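PDB 1Q67: mRNA-decapping enzyme subunit 1 from Saccharomyces cerevisiae, which forms the decapping complex with DCP2, which removes the 7-methylguanine cap from mRNA during normal turnover and nonsense-mediated decay. Local coordinates for residues M182-K187 against L217-L222. Residues are numbered along the deposited sequence; the frame is centred on the assembly and turned at random.
Sequences MGVEVK and LIKYLL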
loop_
_atom_site.group_PDB
_atom_site.type_symbol
_atom_site.label_atom_id
_atom_site.label_comp_id
_atom_site.label_asym_id
_atom_site.label_seq_id
_atom_site.Cartn_x
_atom_site.Cartn_y
_atom_site.Cartn_z
ATOM N N MET B 182 -5.163 -23.246 7.575
ATOM C CA MET B 182 -5.247 -21.838 7.249
ATOM C C MET B 182 -6.717 -21.477 7.109
ATOM O O MET B 182 -7.580 -22.361 7.103
ATOM C CB MET B 182 -4.508 -21.560 5.940
ATOM C CG MET B 182 -3.028 -21.919 5.985
ATOM S SD MET B 182 -2.153 -21.612 4.420
ATOM C CE MET B 182 -2.150 -19.802 4.424
ATOM N N GLY B 183 -6.998 -20.183 6.997
ATOM C CA GLY B 183 -8.369 -19.736 6.854
ATOM C C GLY B 183 -8.491 -18.443 6.070
ATOM O O GLY B 183 -7.529 -17.686 5.955
ATOM N N VAL B 184 -9.677 -18.194 5.523
ATOM C CA VAL B 184 -9.928 -16.979 4.764
ATOM C C VAL B 184 -11.350 -16.493 4.955
ATOM O O VAL B 184 -12.276 -17.286 5.092
ATOM C CB VAL B 184 -9.697 -17.167 3.241
ATOM C CG1 VAL B 184 -8.233 -17.418 2.979
ATOM C CG2 VAL B 184 -10.549 -18.329 2.701
ATOM N N GLU B 185 -11.509 -15.175 4.956
ATOM C CA GLU B 185 -12.811 -14.553 5.108
ATOM C C GLU B 185 -12.745 -13.150 4.534
ATOM O O GLU B 185 -11.667 -12.594 4.326
ATOM C CB GLU B 185 -13.200 -14.461 6.585
ATOM C CG GLU B 185 -12.396 -13.438 7.364
ATOM C CD GLU B 185 -12.789 -13.362 8.828
ATOM O OE1 GLU B 185 -13.989 -13.140 9.116
ATOM O OE2 GLU B 185 -11.898 -13.519 9.694
ATOM N N VAL B 186 -13.911 -12.588 4.268
ATOM C CA VAL B 186 -13.996 -11.243 3.761
ATOM C C VAL B 186 -14.726 -10.449 4.826
ATOM O O VAL B 186 -15.844 -10.785 5.207
ATOM C CB VAL B 186 -14.786 -11.176 2.448
ATOM C CG1 VAL B 186 -14.983 -9.721 2.042
ATOM C CG2 VAL B 186 -14.043 -11.924 1.361
ATOM N N LYS B 187 -14.076 -9.406 5.325
ATOM C CA LYS B 187 -14.678 -8.561 6.341
ATOM C C LYS B 187 -14.665 -7.138 5.813
ATOM O O LYS B 187 -13.629 -6.467 5.792
ATOM C CB LYS B 187 -13.897 -8.669 7.649
ATOM C CG LYS B 187 -14.687 -8.242 8.873
ATOM C CD LYS B 187 -14.108 -8.872 10.133
ATOM C CE LYS B 187 -14.173 -10.395 10.065
ATOM N NZ LYS B 187 -13.518 -11.046 11.241
ATOM N N LEU B 217 -11.431 -18.364 -4.427
ATOM C CA LEU B 217 -10.325 -19.191 -4.884
ATOM C C LEU B 217 -9.540 -19.802 -3.720
ATOM O O LEU B 217 -9.269 -20.999 -3.710
ATOM C CB LEU B 217 -9.376 -18.377 -5.767
ATOM C CG LEU B 217 -8.072 -19.079 -6.154
ATOM C CD1 LEU B 217 -8.390 -20.328 -6.969
ATOM C CD2 LEU B 217 -7.188 -18.121 -6.959
ATOM N N ILE B 218 -9.169 -18.991 -2.739
ATOM C CA ILE B 218 -8.405 -19.514 -1.616
ATOM C C ILE B 218 -9.208 -20.548 -0.831
ATOM O O ILE B 218 -8.674 -21.574 -0.406
ATOM C CB ILE B 218 -7.956 -18.392 -0.666
ATOM C CG1 ILE B 218 -7.025 -17.427 -1.413
ATOM C CG2 ILE B 218 -7.236 -18.997 0.538
ATOM C CD1 ILE B 218 -6.694 -16.171 -0.633
ATOM N N LYS B 219 -10.490 -20.261 -0.643
ATOM C CA LYS B 219 -11.399 -21.153 0.060
ATOM C C LYS B 219 -11.383 -22.493 -0.663
ATOM O O LYS B 219 -11.248 -23.544 -0.041
ATOM C CB LYS B 219 -12.809 -20.557 0.034
ATOM C CG LYS B 219 -13.891 -21.388 0.701
ATOM C CD LYS B 219 -13.779 -21.351 2.207
ATOM C CE LYS B 219 -15.005 -21.992 2.854
ATOM N NZ LYS B 219 -14.806 -22.253 4.314
ATOM N N TYR B 220 -11.500 -22.442 -1.987
ATOM C CA TYR B 220 -11.503 -23.649 -2.804
ATOM C C TYR B 220 -10.189 -24.421 -2.704
ATOM O O TYR B 220 -10.182 -25.649 -2.672
ATOM C CB TYR B 220 -11.760 -23.297 -4.275
ATOM C CG TYR B 220 -11.863 -24.510 -5.176
ATOM C CD1 TYR B 220 -13.091 -25.148 -5.388
ATOM C CD2 TYR B 220 -10.725 -25.063 -5.761
ATOM C CE1 TYR B 220 -13.175 -26.306 -6.150
ATOM C CE2 TYR B 220 -10.798 -26.222 -6.525
ATOM C CZ TYR B 220 -12.025 -26.838 -6.711
ATOM O OH TYR B 220 -12.091 -27.997 -7.442
ATOM N N LEU B 221 -9.069 -23.707 -2.686
ATOM C CA LEU B 221 -7.772 -24.368 -2.614
ATOM C C LEU B 221 -7.558 -24.987 -1.240
ATOM O O LEU B 221 -6.895 -26.021 -1.110
ATOM C CB LEU B 221 -6.645 -23.376 -2.921
ATOM C CG LEU B 221 -6.603 -22.729 -4.308
ATOM C CD1 LEU B 221 -5.481 -21.690 -4.312
ATOM C CD2 LEU B 221 -6.355 -23.782 -5.399
ATOM N N LEU B 222 -8.121 -24.361 -0.215
ATOM C CA LEU B 222 -7.972 -24.885 1.141
ATOM C C LEU B 222 -8.859 -26.106 1.421
ATOM O O LEU B 222 -8.424 -27.058 2.061
ATOM C CB LEU B 222 -8.291 -23.802 2.173
ATOM C CG LEU B 222 -7.350 -22.601 2.301
ATOM C CD1 LEU B 222 -7.872 -21.688 3.406
ATOM C CD2 LEU B 222 -5.927 -23.070 2.621
#
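Val184 divides its two methyls between a side chain and the backbone of the helix. CG1, anti to its own carbonyl carbon (chi1 -67°), leans over Ile218, approaching its CD1 at 4.1 Å; the modelled gap to Ile218 CG2 is too short to be trusted in detail. CG2 turns instead to the helix backbone and lies 3.9 Å from Lys219 N, with Lys219 CB close by. The lysine chain, bent at chi2 (73°), ends in a salt bridge between NZ and Glu223. One helical turn beyond Ile218, Leu222 meets the lead-in to the strand with both branches: CD1 comes to 3.8 Å from Met182 O, while CD2 touches Met182 CB at 3.9 Å. An alanine in place of Val184 would probably leave a gap above Ile218 and Lys219, loosening the strand's hold on the helix. Strand and helix run nearly antiparallel, their axes 8.3 Å apart at closest approach. Strand 183-187 is an outermost strand of the five-stranded sheet, bonded to strand 190-194, and Ile218 also touches Ile193 there and Ile67 in the other sheet. This is the C-terminal helix of a PH-like fold, lodged between the two sheets of the beta sandwich at one open end.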